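Local coordinates for ssDNA binding RNA Polymerase cofactor (Pseudomonas phage LUZ7, PDB 6QLC) that binds single-stranded DNA and serves as a cofactor of RNA polymerase, regulating transcription in an N4-related bacterial virus, at the interface of chains A and B. Sequence-based numbering; all coordinates share one arbitrary frame. Chains: chain A/B, ssDNA binding RNA Polymerase cofactor.

Contact 1: the interface of chains A and B. Residues chain A 46, 54, 58; chain B 41, 43.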
# COMPACT_ATOMS: atom_id res chain seq x y z
N LEU A 46 3.96 -4.98 -2.32
CA LEU A 46 3.37 -5.32 -3.62
C LEU A 46 4.45 -5.89 -4.52
O LEU A 46 5.40 -5.18 -4.87
CB LEU A 46 2.73 -4.11 -4.29
CG LEU A 46 2.29 -4.38 -5.73
CD1 LEU A 46 1.09 -5.34 -5.80
CD2 LEU A 46 1.99 -3.08 -6.45
N LEU A 54 0.76 -2.24 -15.35
CA LEU A 54 0.77 -1.28 -14.25
C LEU A 54 2.06 -1.41 -13.44
O LEU A 54 2.76 -0.42 -13.20
CB LEU A 54 -0.44 -1.49 -13.34
CG LEU A 54 -1.77 -0.90 -13.81
CD1 LEU A 54 -2.62 -0.59 -12.60
CD2 LEU A 54 -1.55 0.34 -14.64
N LEU A 58 5.15 1.19 -12.97
CA LEU A 58 5.59 1.63 -11.64
C LEU A 58 7.08 1.41 -11.48
O LEU A 58 7.82 2.32 -11.08
CB LEU A 58 4.84 0.88 -10.55
CG LEU A 58 3.58 1.51 -9.96
CD1 LEU A 58 2.90 0.51 -9.04
CD2 LEU A 58 3.92 2.78 -9.21
N VAL B 41 -7.33 3.19 -9.91
CA VAL B 41 -7.12 1.74 -9.89
C VAL B 41 -6.61 1.35 -8.50
O VAL B 41 -5.81 2.06 -7.89
CB VAL B 41 -6.15 1.31 -11.00
CG1 VAL B 41 -4.75 1.87 -10.78
CG2 VAL B 41 -6.11 -0.21 -11.15
N LEU B 43 -4.25 -0.32 -6.39
CA LEU B 43 -2.91 -0.88 -6.53
C LEU B 43 -2.74 -2.14 -5.69
O LEU B 43 -2.35 -3.19 -6.20
CB LEU B 43 -1.86 0.16 -6.16
CG LEU B 43 -1.43 1.02 -7.34
CD1 LEU B 43 -0.45 2.11 -6.91
CD2 LEU B 43 -0.83 0.12 -8.40
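A:Leu54 holds CG beside its backbone N (chi1 -80°), which brings CG to the chain B side, and the second torsion (-152°) turns CD1 to B:Val41. The valine meets it with both branches: CG1 is wedged between its own backbone N and carbonyl carbon (chi1 65°), while CG2 lies opposite the N. Oligomeric proteins often build an interface by laying a helix of one subunit on a strand of another, and this patch is a small example. A:Leu54 CD1 rests in the fork of the valine, 3.7 Å from B:Val41 CG1 and nearly as near to CG2, the two side chains reaching tip to tip.

One helical turn further along, A:Leu58 repeats the pattern. Its CD1 points head-on at B:Leu43, with 3.8 Å between A:Leu58 CD1 and B:Leu43 CD2. The spacing of four residues on the helix thus matches that of two on strand 40-48, although the backbone of B:Leu43 is locally turned away from extended geometry. B:Leu43 buries 47 Å², more than any other residue of the patch. A:Leu46, from the equivalent strand of chain A, adds a looser contact at the border, its CD1 lying 4.1 Å from the carbonyl O of B:Leu43.

Methyl packing of this kind, repeated by the two-fold, probably helps to hold the helix of one subunit against the strand of the other in a dimer.

Contact 2: the interface of chains A and B. Residues chain A 31, 87-89; chain B 30-31, 84, 87.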
# COMPACT_ATOMS: atom_id res chain seq x y z
N PHE A 31 5.31 -0.38 1.32
CA PHE A 31 4.70 0.76 1.97
C PHE A 31 5.10 0.73 3.44
O PHE A 31 4.65 -0.15 4.18
CB PHE A 31 3.18 0.71 1.80
CG PHE A 31 2.73 0.80 0.37
CD1 PHE A 31 2.93 -0.26 -0.50
CD2 PHE A 31 2.14 1.96 -0.10
CE1 PHE A 31 2.53 -0.18 -1.82
CE2 PHE A 31 1.74 2.05 -1.41
CZ PHE A 31 1.93 0.98 -2.28
N LEU A 87 -1.62 8.92 -3.73
CA LEU A 87 -2.34 7.77 -3.20
C LEU A 87 -3.66 8.20 -2.59
O LEU A 87 -3.79 9.27 -2.01
CB LEU A 87 -1.52 7.07 -2.13
CG LEU A 87 -0.43 6.15 -2.62
CD1 LEU A 87 0.24 5.56 -1.39
CD2 LEU A 87 -1.05 5.08 -3.48
N ILE A 88 -4.63 7.30 -2.68
CA ILE A 88 -5.90 7.44 -1.99
C ILE A 88 -6.07 6.17 -1.17
O ILE A 88 -6.00 5.07 -1.72
CB ILE A 88 -7.07 7.61 -2.97
CG1 ILE A 88 -6.86 8.85 -3.84
CG2 ILE A 88 -8.39 7.71 -2.21
CD1 ILE A 88 -6.73 10.14 -3.03
N ILE A 89 -6.26 6.32 0.13
CA ILE A 89 -6.47 5.18 1.01
C ILE A 89 -7.95 5.10 1.35
O ILE A 89 -8.56 6.11 1.72
CB ILE A 89 -5.61 5.27 2.28
CG1 ILE A 89 -4.17 4.92 1.90
CG2 ILE A 89 -6.13 4.31 3.32
CD1 ILE A 89 -3.16 5.34 2.92
N ASN B 30 -7.28 -0.41 1.36
CA ASN B 30 -7.05 -0.37 -0.07
C ASN B 30 -6.30 0.89 -0.47
O ASN B 30 -6.66 2.00 -0.07
CB ASN B 30 -8.37 -0.45 -0.81
CG ASN B 30 -9.07 -1.75 -0.55
OD1 ASN B 30 -8.57 -2.80 -0.96
ND2 ASN B 30 -10.18 -1.71 0.17
N PHE B 31 -5.28 0.71 -1.30
CA PHE B 31 -4.48 1.81 -1.79
C PHE B 31 -4.86 2.04 -3.25
O PHE B 31 -4.56 1.20 -4.11
CB PHE B 31 -2.99 1.48 -1.65
CG PHE B 31 -2.55 1.30 -0.23
CD1 PHE B 31 -2.93 0.18 0.49
CD2 PHE B 31 -1.78 2.26 0.39
CE1 PHE B 31 -2.54 0.01 1.81
CE2 PHE B 31 -1.38 2.11 1.69
CZ PHE B 31 -1.76 0.98 2.41
N VAL B 84 -1.74 8.71 4.42
CA VAL B 84 -1.01 8.97 3.18
C VAL B 84 0.19 9.88 3.44
O VAL B 84 1.32 9.56 3.07
CB VAL B 84 -1.93 9.57 2.10
CG1 VAL B 84 -1.14 9.91 0.86
CG2 VAL B 84 -3.02 8.61 1.75
N LEU B 87 3.07 7.93 4.88
CA LEU B 87 3.58 6.76 4.19
C LEU B 87 4.97 7.03 3.63
O LEU B 87 5.28 8.14 3.20
CB LEU B 87 2.67 6.36 3.04
CG LEU B 87 1.43 5.58 3.42
CD1 LEU B 87 0.69 5.28 2.13
CD2 LEU B 87 1.85 4.31 4.12
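B:Phe31, A:Ile89 and B:Val84 form the heart of this patch, where a strand of chain A is added to the sheet of chain B. Pairing of strands across subunits is a common way of building a dimer, because one element serves both the sheet and the hydrophobic core of its neighbour. Here strand 88-93 of chain A runs antiparallel to strand 27-34 of chain B, with A:Ile89 and B:Phe31 as a bridged pair. Their side chains point the same way and lie alongside each other, A:Ile89 CG1 being 3.9 Å from B:Phe31 CD2.

A:Ile89 is also packed by the last turn of helix 73-86 of chain B. Its CG1 sits beside the backbone N, and the chain continues extended to CD1 (chi2 163°), a shape that carries the terminal methyl past B:Val84, which runs in the opposite direction. Packing is tight here, with 3.5 Å between A:Ile89 CD1 and B:Val84 CG2. The other branch of the valine, B:Val84 CG1, meets A:Leu87, 4.0 Å from its carbonyl O and 4.1 Å from its CB.

Around the two-fold, identical residues meet. The rings of A:Phe31 and B:Phe31 slide past each other rather than stack, inclined by about 50°, and touch along their CD2 and CE2 sides, with A:Phe31 CD2 4.0 Å from B:Phe31 CE2. Each ring has the CD1 methyl of its own chain's Leu87 in plane at its edge, and the leucines probably help to fix the rings. The two leucines in turn cross at about a right angle, bringing A:Leu87 CD1 to 3.6 Å from B:Leu87 CD1.

About 11 Å separates the C-alpha centres of contact 1 and contact 2, which have no residue or secondary-structure element in common. They are linked along the chain: strand 27-34, used in contact 2, leads through a short connection into strand 40-48, used in contact 1. Contact 2 lies at the two-fold and joins the subunits through sheet pairing and a shared core, whereas contact 1 adds helix-on-strand packing beside it. With their symmetry twins, the two contacts make the chains interlock through several elements, as expected of a stable dimer, although the structure alone does not prove that state in solution.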